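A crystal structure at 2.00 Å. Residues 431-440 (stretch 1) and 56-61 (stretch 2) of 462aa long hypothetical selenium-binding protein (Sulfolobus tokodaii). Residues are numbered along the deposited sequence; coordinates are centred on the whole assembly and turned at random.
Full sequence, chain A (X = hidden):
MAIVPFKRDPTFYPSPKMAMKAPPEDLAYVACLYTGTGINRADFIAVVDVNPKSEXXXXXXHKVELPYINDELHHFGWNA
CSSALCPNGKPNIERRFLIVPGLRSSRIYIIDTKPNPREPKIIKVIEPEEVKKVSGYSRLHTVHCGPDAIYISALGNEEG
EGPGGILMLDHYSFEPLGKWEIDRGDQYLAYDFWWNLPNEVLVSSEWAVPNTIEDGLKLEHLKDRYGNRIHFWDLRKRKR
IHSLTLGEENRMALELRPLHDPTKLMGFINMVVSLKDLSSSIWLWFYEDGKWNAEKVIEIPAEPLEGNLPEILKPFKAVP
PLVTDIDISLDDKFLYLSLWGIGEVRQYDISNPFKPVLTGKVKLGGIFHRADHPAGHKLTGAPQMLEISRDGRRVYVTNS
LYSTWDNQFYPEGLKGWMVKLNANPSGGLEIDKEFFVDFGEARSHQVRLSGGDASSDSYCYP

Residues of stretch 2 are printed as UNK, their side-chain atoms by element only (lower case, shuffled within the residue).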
# COMPACT_ATOMS: atom_id res chain seq x y z
N ILE A 431 12.46 -16.84 4.59
CA ILE A 431 11.09 -16.99 5.06
C ILE A 431 11.15 -17.50 6.50
O ILE A 431 11.83 -18.48 6.78
CB ILE A 431 10.30 -18.03 4.23
CG1 ILE A 431 10.27 -17.63 2.76
CG2 ILE A 431 8.89 -18.16 4.77
CD1 ILE A 431 9.78 -18.74 1.84
N ASP A 432 10.46 -16.83 7.41
CA ASP A 432 10.46 -17.31 8.79
C ASP A 432 9.59 -18.56 8.77
O ASP A 432 8.43 -18.50 8.34
CB ASP A 432 9.86 -16.28 9.74
CG ASP A 432 10.09 -16.63 11.19
OD1 ASP A 432 11.19 -16.35 11.69
OD2 ASP A 432 9.19 -17.21 11.82
N LYS A 433 10.14 -19.68 9.21
CA LYS A 433 9.41 -20.94 9.22
C LYS A 433 8.32 -21.00 10.29
O LYS A 433 7.22 -21.49 10.04
CB LYS A 433 10.39 -22.10 9.43
CG LYS A 433 9.74 -23.48 9.43
CD LYS A 433 10.64 -24.51 10.10
CE LYS A 433 10.00 -25.89 10.14
NZ LYS A 433 8.68 -25.88 10.85
N GLU A 434 8.63 -20.49 11.48
CA GLU A 434 7.70 -20.53 12.61
C GLU A 434 6.45 -19.65 12.51
O GLU A 434 5.35 -20.08 12.86
CB GLU A 434 8.44 -20.19 13.90
CG GLU A 434 9.84 -20.81 13.99
CD GLU A 434 10.90 -19.98 13.29
OE1 GLU A 434 11.25 -18.90 13.82
OE2 GLU A 434 11.38 -20.39 12.21
N PHE A 435 6.61 -18.41 12.03
CA PHE A 435 5.49 -17.48 11.93
C PHE A 435 4.53 -17.73 10.77
O PHE A 435 4.95 -17.95 9.63
CB PHE A 435 6.01 -16.04 11.86
CG PHE A 435 4.93 -15.00 11.92
CD1 PHE A 435 4.23 -14.62 10.78
CD2 PHE A 435 4.59 -14.42 13.14
CE1 PHE A 435 3.20 -13.67 10.85
CE2 PHE A 435 3.56 -13.48 13.23
CZ PHE A 435 2.86 -13.11 12.08
N PHE A 436 3.23 -17.69 11.06
CA PHE A 436 2.22 -17.87 10.03
C PHE A 436 0.81 -17.60 10.54
O PHE A 436 0.43 -18.06 11.61
CB PHE A 436 2.26 -19.28 9.44
CG PHE A 436 1.46 -19.43 8.17
CD1 PHE A 436 0.19 -20.02 8.18
CD2 PHE A 436 1.96 -18.94 6.98
CE1 PHE A 436 -0.55 -20.11 7.00
CE2 PHE A 436 1.22 -19.03 5.80
CZ PHE A 436 -0.03 -19.62 5.81
N VAL A 437 0.06 -16.84 9.76
CA VAL A 437 -1.32 -16.55 10.09
C VAL A 437 -2.13 -16.96 8.88
O VAL A 437 -1.83 -16.56 7.74
CB VAL A 437 -1.56 -15.05 10.36
CG1 VAL A 437 -3.00 -14.82 10.78
CG2 VAL A 437 -0.61 -14.56 11.44
N ASP A 438 -3.13 -17.79 9.12
CA ASP A 438 -4.03 -18.26 8.09
C ASP A 438 -5.36 -17.60 8.45
O ASP A 438 -5.90 -17.83 9.53
CB ASP A 438 -4.12 -19.79 8.14
CG ASP A 438 -5.45 -20.32 7.66
OD1 ASP A 438 -6.04 -19.74 6.73
OD2 ASP A 438 -5.90 -21.35 8.22
N PHE A 439 -5.87 -16.76 7.56
CA PHE A 439 -7.11 -16.03 7.83
C PHE A 439 -8.38 -16.79 7.44
O PHE A 439 -9.46 -16.20 7.38
CB PHE A 439 -7.04 -14.67 7.15
CG PHE A 439 -5.99 -13.75 7.73
CD1 PHE A 439 -6.22 -13.08 8.92
CD2 PHE A 439 -4.76 -13.60 7.10
CE1 PHE A 439 -5.24 -12.26 9.49
CE2 PHE A 439 -3.78 -12.78 7.65
CZ PHE A 439 -4.01 -12.12 8.85
N GLY A 440 -8.24 -18.09 7.19
CA GLY A 440 -9.40 -18.90 6.84
C GLY A 440 -9.96 -18.58 5.46
O GLY A 440 -9.26 -18.74 4.46
N UNK A 56 0.87 -15.65 22.85
CA UNK A 56 -0.10 -15.65 21.76
C UNK A 56 0.59 -15.16 20.48
O UNK A 56 -0.04 -14.55 19.62
c UNK A 56 -2.23 -15.46 23.08
o UNK A 56 -0.92 -13.49 22.57
c UNK A 56 -1.33 -14.77 22.07
N UNK A 57 1.88 -15.44 20.38
CA UNK A 57 2.68 -15.05 19.22
C UNK A 57 2.14 -15.71 17.95
O UNK A 57 1.79 -16.89 17.96
c UNK A 57 6.12 -13.91 16.57
c UNK A 57 6.63 -16.26 16.68
c UNK A 57 5.25 -14.06 17.65
o UNK A 57 7.67 -14.88 15.03
c UNK A 57 5.06 -15.30 18.26
c UNK A 57 5.76 -16.39 17.75
c UNK A 57 6.81 -15.01 16.09
c UNK A 57 4.14 -15.46 19.45
N UNK A 58 2.06 -14.94 16.87
CA UNK A 58 1.57 -15.43 15.58
C UNK A 58 0.10 -15.85 15.60
O UNK A 58 -0.32 -16.70 14.81
o UNK A 58 2.14 -16.92 13.74
c UNK A 58 2.43 -16.60 15.10
N UNK A 59 -0.67 -15.25 16.50
CA UNK A 59 -2.09 -15.54 16.62
C UNK A 59 -2.94 -14.30 16.44
O UNK A 59 -2.51 -13.20 16.77
c UNK A 59 -2.17 -17.56 18.26
c UNK A 59 -2.71 -17.86 19.65
c UNK A 59 -2.41 -16.08 18.01
c UNK A 59 -2.78 -19.34 19.96
n UNK A 59 -3.27 -19.52 21.36
N UNK A 60 -4.15 -14.48 15.92
CA UNK A 60 -5.07 -13.35 15.78
C UNK A 60 -5.67 -13.30 17.17
O UNK A 60 -6.33 -14.25 17.60
c UNK A 60 -6.19 -13.65 14.78
c UNK A 60 -7.23 -12.55 14.84
c UNK A 60 -5.61 -13.79 13.37
c UNK A 60 -6.58 -14.39 12.37
N UNK A 61 -5.44 -12.21 17.90
CA UNK A 61 -5.96 -12.12 19.25
C UNK A 61 -7.27 -11.36 19.35
O UNK A 61 -7.91 -11.36 20.40
c UNK A 61 -4.91 -11.50 20.18
c UNK A 61 -4.56 -10.10 19.70
c UNK A 61 -3.67 -12.38 20.20
O HOH W 1 9.17 -16.93 14.51

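Position 56 opens the stretch with three side-chain atoms: one carbon that carries an oxygen and a second carbon. None of them reaches stretch 1. A beta-branched side chain with one hydroxyl is threonine. Thr 56 has its hydroxyl satisfied elsewhere in the structure, and its part here is to begin a type II turn that runs to position 59.

Position 57 has one carbon followed by a six-carbon ring that bears an oxygen, and both the ring and its oxygen meet the ring of Phe 435. This is tyrosine. The CA-to-CB bond of Tyr 57 points sideways, yet the end of the side chain comes nearer to stretch 1. Its ring lies obliquely to that of Phe 435, with centroids 5.7 Å apart and planes at 58°, and the closest carbons are Tyr 57 CZ and Phe 435 CD2 at 3.7 Å. The hydroxyl sits at the edge of the Phe 435 ring, near its plane. It is too far from the nearest acid for a direct bond, Tyr 57 OH to Asp 432 OD2 being 4.2 Å, and water 1 fills the gap: its O lies 2.6 Å from Tyr 57 OH and donates to Asp 432 OD2 at 2.7 Å. That same carboxylate oxygen accepts from the backbone, Phe 435 N to Asp 432 OD2 at 2.9 Å, so one acid both braces the corner of its own chain and holds the bridging water.

Position 58 shows just one carbon and one oxygen; the lone side-chain oxygen of 58 lies 3.0 Å from Phe 436 N and over one face of the Phe 435 ring. So short a side chain ending in oxygen is serine. Although small, Ser 58 has more area covered by stretch 1 than any other residue of its stretch. Phe 436 N donates to Ser 58 OG with an N-H...O angle of 168°, nearly straight, while Phe 436 O also lies 3.0 Å from Ser 58 OG. Ser 58 OG is 3.6 Å from Phe 435 CD2. The backbone has a positive phi of 65°, as suits the third residue of this turn.

Position 59 carries four carbons in a row ending in nitrogen, with no contact to stretch 1: lysine. The CA-to-CB bond of Lys 59 points away from stretch 1. Its backbone closes the turn weakly, Lys 59 N to Thr 56 O at 3.3 Å.

Position 60 has four carbons, forked at the first, with one arm two carbons long that meets Val 437 and Phe 439, hence isoleucine. The CA-to-CB bond of Ile 60 points toward stretch 1; its longer arm packs Ile 60 CG1 against Val 437 CG1 at 3.8 Å and Ile 60 CD1 against Phe 439 CD1 at 3.7 Å.

Position 61, one carbon carrying two more, all out of reach of stretch 1, is valine.

The rule to take away is a polar centre with packed partners before and after it in sequence. The serine hydroxyl reads the backbone at Phe 436, so that bond does not depend on the side chain there. Tyr 57 adds ring packing and a water-bridged link to Asp 432, and Ile 60 adds plain apolar contact with Val 437 and Phe 439.

Stretch 2 (56-61) TYSKIV
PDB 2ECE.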